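Local coordinates for Iron(III) ABC transporter, periplasmic iron-compound-binding protein (Vibrio cholerae, PDB 3TEF) that binds iron-loaded catecholate siderophores in the periplasm and probably delivers them to an ABC transporter for iron uptake, at residues Tyr113-Arg122 against Val134-Phe145. Sequence-based numbering, arbitrary orientation.
Sequences YWESTQQQWR and VEAKIEQVDAQF
The indole of W114 lies flat against the ring of F145 in an offset stack. The five-membered ring and the phenyl have centroids 4.0 Å apart and planes 13° from parallel. V141 CG1 rests over the six-membered ring as a CH-pi contact, 3.5 Å from W114 CH2. The W114 side chain fills a hole formed by I138, V141, D142 and F145. Its CG is anti to the backbone N (chi1 180°), which sends the indole across to the other helix. W114 NE1 donates to D142 OD1 at 2.9 Å. This oxygen lies in the indole plane; the donor comes from the anti side, tilted out of the carboxylate plane. The bond and the F145 stack together hold the indole's rotation. A water joins D142 OD1 to Q118 NE2, and D142 OD2 has a salt bridge to K146.

At the other end, R122 and E135 form a side-on salt bridge. R122 NE meets E135 OE2 at 2.7 Å, and R122 NH2 meets E135 OE1 at 3.0 Å. Both oxygens use syn lone pairs, and the two flat groups are nearly coplanar. I138 CD1 sits over one guanidinium face, 3.6 Å from R122 CZ. Q118 OE1 takes a further bond from R122 NH1, so three bonds hold the guanidinium.

Between these ends, W121 is a second knob, among V134, K137, I138 and V141. W121 NE1 is bonded to S265 O. The W121 side chain also touches V267 and T270, and K137 NZ forms a salt bridge with E271; these tie the pair to helix 267-279.

The axes of the two segments run antiparallel, at 161°, and approach to 10.1 Å. They form a helical hairpin with knobs-into-holes packing. Helix 131-154 is probably the long helix linking the two lobes, as in this class of periplasmic binding protein.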
loop_
_atom_site.group_PDB
_atom_site.type_symbol
_atom_site.label_atom_id
_atom_site.label_comp_id
_atom_site.label_asym_id
_atom_site.label_seq_id
_atom_site.Cartn_x
_atom_site.Cartn_y
_atom_site.Cartn_z
ATOM N N TYR A 113 -3.603 -2.981 -8.771
ATOM C CA TYR A 113 -3.298 -3.289 -7.374
ATOM C C TYR A 113 -3.640 -4.727 -6.955
ATOM O O TYR A 113 -2.793 -5.441 -6.413
ATOM C CB TYR A 113 -4.000 -2.308 -6.433
ATOM C CG TYR A 113 -3.751 -2.651 -4.982
ATOM C CD1 TYR A 113 -2.582 -2.229 -4.343
ATOM C CD2 TYR A 113 -4.669 -3.410 -4.255
ATOM C CE1 TYR A 113 -2.336 -2.549 -3.024
ATOM C CE2 TYR A 113 -4.434 -3.737 -2.925
ATOM C CZ TYR A 113 -3.262 -3.301 -2.321
ATOM O OH TYR A 113 -2.991 -3.620 -1.023
ATOM N N TRP A 114 -4.875 -5.156 -7.187
ATOM C CA TRP A 114 -5.291 -6.456 -6.650
ATOM C C TRP A 114 -4.656 -7.654 -7.365
ATOM O O TRP A 114 -4.188 -8.594 -6.715
ATOM C CB TRP A 114 -6.824 -6.569 -6.548
ATOM C CG TRP A 114 -7.329 -7.891 -5.999
ATOM C CD1 TRP A 114 -8.317 -8.675 -6.543
ATOM C CD2 TRP A 114 -6.874 -8.584 -4.826
ATOM N NE1 TRP A 114 -8.496 -9.803 -5.786
ATOM C CE2 TRP A 114 -7.626 -9.774 -4.719
ATOM C CE3 TRP A 114 -5.902 -8.316 -3.847
ATOM C CZ2 TRP A 114 -7.450 -10.694 -3.680
ATOM C CZ3 TRP A 114 -5.719 -9.232 -2.813
ATOM C CH2 TRP A 114 -6.489 -10.411 -2.741
ATOM N N GLU A 115 -4.599 -7.616 -8.694
ATOM C CA GLU A 115 -3.938 -8.699 -9.419
ATOM C C GLU A 115 -2.479 -8.817 -8.989
ATOM O O GLU A 115 -1.988 -9.916 -8.753
ATOM C CB GLU A 115 -4.041 -8.513 -10.938
ATOM C CG GLU A 115 -5.468 -8.438 -11.469
ATOM C CD GLU A 115 -6.164 -9.785 -11.509
ATOM O OE1 GLU A 115 -5.636 -10.749 -10.908
ATOM O OE2 GLU A 115 -7.240 -9.881 -12.148
ATOM N N SER A 116 -1.789 -7.688 -8.858
ATOM C CA SER A 116 -0.387 -7.741 -8.464
ATOM C C SER A 116 -0.201 -8.112 -6.996
ATOM O O SER A 116 0.716 -8.855 -6.660
ATOM C CB SER A 116 0.368 -6.445 -8.821
ATOM O OG SER A 116 -0.133 -5.336 -8.102
ATOM N N THR A 117 -1.090 -7.631 -6.131
ATOM C CA THR A 117 -1.017 -7.952 -4.711
ATOM C C THR A 117 -1.212 -9.458 -4.460
ATOM O O THR A 117 -0.506 -10.057 -3.655
ATOM C CB THR A 117 -2.030 -7.108 -3.915
ATOM O OG1 THR A 117 -1.638 -5.730 -3.966
ATOM C CG2 THR A 117 -2.106 -7.571 -2.448
ATOM N N GLN A 118 -2.155 -10.068 -5.169
ATOM C CA GLN A 118 -2.315 -11.526 -5.127
ATOM C C GLN A 118 -1.020 -12.263 -5.389
ATOM O O GLN A 118 -0.697 -13.235 -4.704
ATOM C CB GLN A 118 -3.315 -11.987 -6.186
ATOM C CG GLN A 118 -4.742 -11.667 -5.852
ATOM C CD GLN A 118 -5.656 -12.065 -6.996
ATOM O OE1 GLN A 118 -5.676 -13.226 -7.413
ATOM N NE2 GLN A 118 -6.381 -11.096 -7.539
ATOM N N GLN A 119 -0.287 -11.832 -6.415
ATOM C CA GLN A 119 0.985 -12.459 -6.712
ATOM C C GLN A 119 1.988 -12.245 -5.589
ATOM O O GLN A 119 2.787 -13.132 -5.315
ATOM C CB GLN A 119 1.564 -11.973 -8.048
ATOM C CG GLN A 119 2.754 -12.793 -8.512
ATOM C CD GLN A 119 2.441 -14.279 -8.559
ATOM O OE1 GLN A 119 1.464 -14.698 -9.186
ATOM N NE2 GLN A 119 3.248 -15.082 -7.876
ATOM N N GLN A 120 1.952 -11.078 -4.935
ATOM C CA GLN A 120 2.893 -10.835 -3.846
ATOM C C GLN A 120 2.607 -11.806 -2.701
ATOM O O GLN A 120 3.542 -12.354 -2.095
ATOM C CB GLN A 120 2.839 -9.384 -3.318
ATOM C CG GLN A 120 2.934 -8.287 -4.380
ATOM C CD GLN A 120 4.077 -8.514 -5.374
ATOM O OE1 GLN A 120 3.846 -8.829 -6.545
ATOM N NE2 GLN A 120 5.300 -8.345 -4.911
ATOM N N TRP A 121 1.326 -12.006 -2.382
ATOM C CA TRP A 121 0.993 -12.961 -1.328
ATOM C C TRP A 121 1.347 -14.384 -1.766
ATOM O O TRP A 121 1.877 -15.167 -0.981
ATOM C CB TRP A 121 -0.484 -12.877 -0.916
ATOM C CG TRP A 121 -0.944 -11.529 -0.412
ATOM C CD1 TRP A 121 -0.178 -10.405 -0.208
ATOM C CD2 TRP A 121 -2.283 -11.173 -0.061
ATOM N NE1 TRP A 121 -0.972 -9.376 0.249
ATOM C CE2 TRP A 121 -2.273 -9.822 0.341
ATOM C CE3 TRP A 121 -3.502 -11.871 -0.055
ATOM C CZ2 TRP A 121 -3.429 -9.152 0.749
ATOM C CZ3 TRP A 121 -4.656 -11.204 0.348
ATOM C CH2 TRP A 121 -4.612 -9.862 0.740
ATOM N N ARG A 122 1.080 -14.714 -3.026
ATOM C CA ARG A 122 1.453 -16.033 -3.532
ATOM C C ARG A 122 2.959 -16.255 -3.463
ATOM O O ARG A 122 3.413 -17.360 -3.161
ATOM C CB ARG A 122 0.896 -16.280 -4.939
ATOM C CG ARG A 122 -0.599 -16.622 -4.917
ATOM C CD ARG A 122 -1.189 -16.902 -6.306
ATOM N NE ARG A 122 -2.592 -17.275 -6.149
ATOM C CZ ARG A 122 -3.621 -16.574 -6.613
ATOM N NH1 ARG A 122 -3.414 -15.459 -7.296
ATOM N NH2 ARG A 122 -4.860 -16.997 -6.392
ATOM N N VAL A 134 -2.490 -18.922 2.091
ATOM C CA VAL A 134 -2.513 -17.784 1.191
ATOM C C VAL A 134 -3.726 -17.858 0.273
ATOM O O VAL A 134 -4.428 -16.869 0.078
ATOM C CB VAL A 134 -1.196 -17.693 0.373
ATOM C CG1 VAL A 134 -1.307 -16.627 -0.706
ATOM C CG2 VAL A 134 -0.040 -17.407 1.307
ATOM N N GLU A 135 -3.988 -19.039 -0.283
ATOM C CA GLU A 135 -5.123 -19.179 -1.183
ATOM C C GLU A 135 -6.452 -18.931 -0.478
ATOM O O GLU A 135 -7.355 -18.318 -1.051
ATOM C CB GLU A 135 -5.120 -20.545 -1.873
ATOM C CG GLU A 135 -3.974 -20.741 -2.866
ATOM C CD GLU A 135 -3.965 -19.713 -3.995
ATOM O OE1 GLU A 135 -5.046 -19.227 -4.400
ATOM O OE2 GLU A 135 -2.866 -19.403 -4.490
ATOM N N ALA A 136 -6.578 -19.405 0.761
ATOM C CA ALA A 136 -7.793 -19.172 1.530
ATOM C C ALA A 136 -8.026 -17.676 1.695
ATOM O O ALA A 136 -9.150 -17.188 1.526
ATOM C CB ALA A 136 -7.724 -19.865 2.908
ATOM N N LYS A 137 -6.953 -16.952 2.019
ATOM C CA LYS A 137 -7.028 -15.511 2.213
ATOM C C LYS A 137 -7.395 -14.818 0.912
ATOM O O LYS A 137 -8.244 -13.924 0.889
ATOM C CB LYS A 137 -5.693 -14.961 2.714
ATOM C CG LYS A 137 -5.822 -13.600 3.305
ATOM C CD LYS A 137 -6.580 -13.737 4.609
ATOM C CE LYS A 137 -7.100 -12.426 5.081
ATOM N NZ LYS A 137 -7.901 -12.612 6.320
ATOM N N ILE A 138 -6.745 -15.230 -0.174
ATOM C CA ILE A 138 -7.059 -14.671 -1.477
ATOM C C ILE A 138 -8.533 -14.856 -1.848
ATOM O O ILE A 138 -9.190 -13.910 -2.281
ATOM C CB ILE A 138 -6.135 -15.214 -2.581
ATOM C CG1 ILE A 138 -4.712 -14.690 -2.354
ATOM C CG2 ILE A 138 -6.674 -14.829 -3.943
ATOM C CD1 ILE A 138 -3.674 -15.272 -3.299
ATOM N N GLU A 139 -9.054 -16.067 -1.663
ATOM C CA GLU A 139 -10.448 -16.332 -1.999
ATOM C C GLU A 139 -11.372 -15.391 -1.235
ATOM O O GLU A 139 -12.341 -14.858 -1.796
ATOM C CB GLU A 139 -10.812 -17.792 -1.713
ATOM C CG GLU A 139 -12.303 -18.092 -1.876
ATOM C CD GLU A 139 -12.591 -19.575 -2.043
ATOM O OE1 GLU A 139 -11.699 -20.397 -1.736
ATOM O OE2 GLU A 139 -13.708 -19.924 -2.491
ATOM N N GLN A 140 -11.062 -15.187 0.044
ATOM C CA GLN A 140 -11.858 -14.330 0.914
ATOM C C GLN A 140 -11.870 -12.887 0.411
ATOM O O GLN A 140 -12.927 -12.279 0.234
ATOM C CB GLN A 140 -11.316 -14.380 2.351
ATOM C CG GLN A 140 -12.025 -13.439 3.312
ATOM C CD GLN A 140 -11.443 -13.462 4.719
ATOM O OE1 GLN A 140 -10.385 -14.050 4.969
ATOM N NE2 GLN A 140 -12.139 -12.813 5.646
ATOM N N VAL A 141 -10.682 -12.346 0.173
ATOM C CA VAL A 141 -10.545 -10.944 -0.193
ATOM C C VAL A 141 -11.046 -10.678 -1.616
ATOM O O VAL A 141 -11.665 -9.647 -1.891
ATOM C CB VAL A 141 -9.081 -10.484 -0.035
ATOM C CG1 VAL A 141 -8.904 -9.077 -0.590
ATOM C CG2 VAL A 141 -8.671 -10.557 1.434
ATOM N N ASP A 142 -10.797 -11.625 -2.509
ATOM C CA ASP A 142 -11.242 -11.505 -3.891
ATOM C C ASP A 142 -12.753 -11.293 -3.973
ATOM O O ASP A 142 -13.235 -10.509 -4.795
ATOM C CB ASP A 142 -10.823 -12.737 -4.689
ATOM C CG ASP A 142 -11.033 -12.567 -6.191
ATOM O OD1 ASP A 142 -10.664 -11.505 -6.747
ATOM O OD2 ASP A 142 -11.571 -13.502 -6.816
ATOM N N ALA A 143 -13.502 -11.980 -3.115
ATOM C CA ALA A 143 -14.956 -11.866 -3.163
ATOM C C ALA A 143 -15.402 -10.456 -2.804
ATOM O O ALA A 143 -16.369 -9.936 -3.368
ATOM C CB ALA A 143 -15.616 -12.896 -2.246
ATOM N N GLN A 144 -14.681 -9.850 -1.866
ATOM C CA GLN A 144 -14.938 -8.485 -1.421
ATOM C C GLN A 144 -14.667 -7.468 -2.535
ATOM O O GLN A 144 -15.485 -6.576 -2.784
ATOM C CB GLN A 144 -14.102 -8.170 -0.174
ATOM C CG GLN A 144 -14.500 -8.969 1.078
ATOM C CD GLN A 144 -13.501 -8.840 2.223
ATOM O OE1 GLN A 144 -12.286 -8.847 2.014
ATOM N NE2 GLN A 144 -14.015 -8.712 3.446
ATOM N N PHE A 145 -13.521 -7.603 -3.196
ATOM C CA PHE A 145 -13.217 -6.791 -4.368
ATOM C C PHE A 145 -14.308 -6.919 -5.418
ATOM O O PHE A 145 -14.777 -5.921 -5.964
ATOM C CB PHE A 145 -11.882 -7.199 -4.992
ATOM C CG PHE A 145 -10.688 -6.480 -4.407
ATOM C CD1 PHE A 145 -10.355 -5.200 -4.832
ATOM C CD2 PHE A 145 -9.902 -7.089 -3.444
ATOM C CE1 PHE A 145 -9.251 -4.535 -4.294
ATOM C CE2 PHE A 145 -8.803 -6.436 -2.906
ATOM C CZ PHE A 145 -8.477 -5.157 -3.327
HETATM O O HOH W 1 -8.868 -11.568 -9.045
#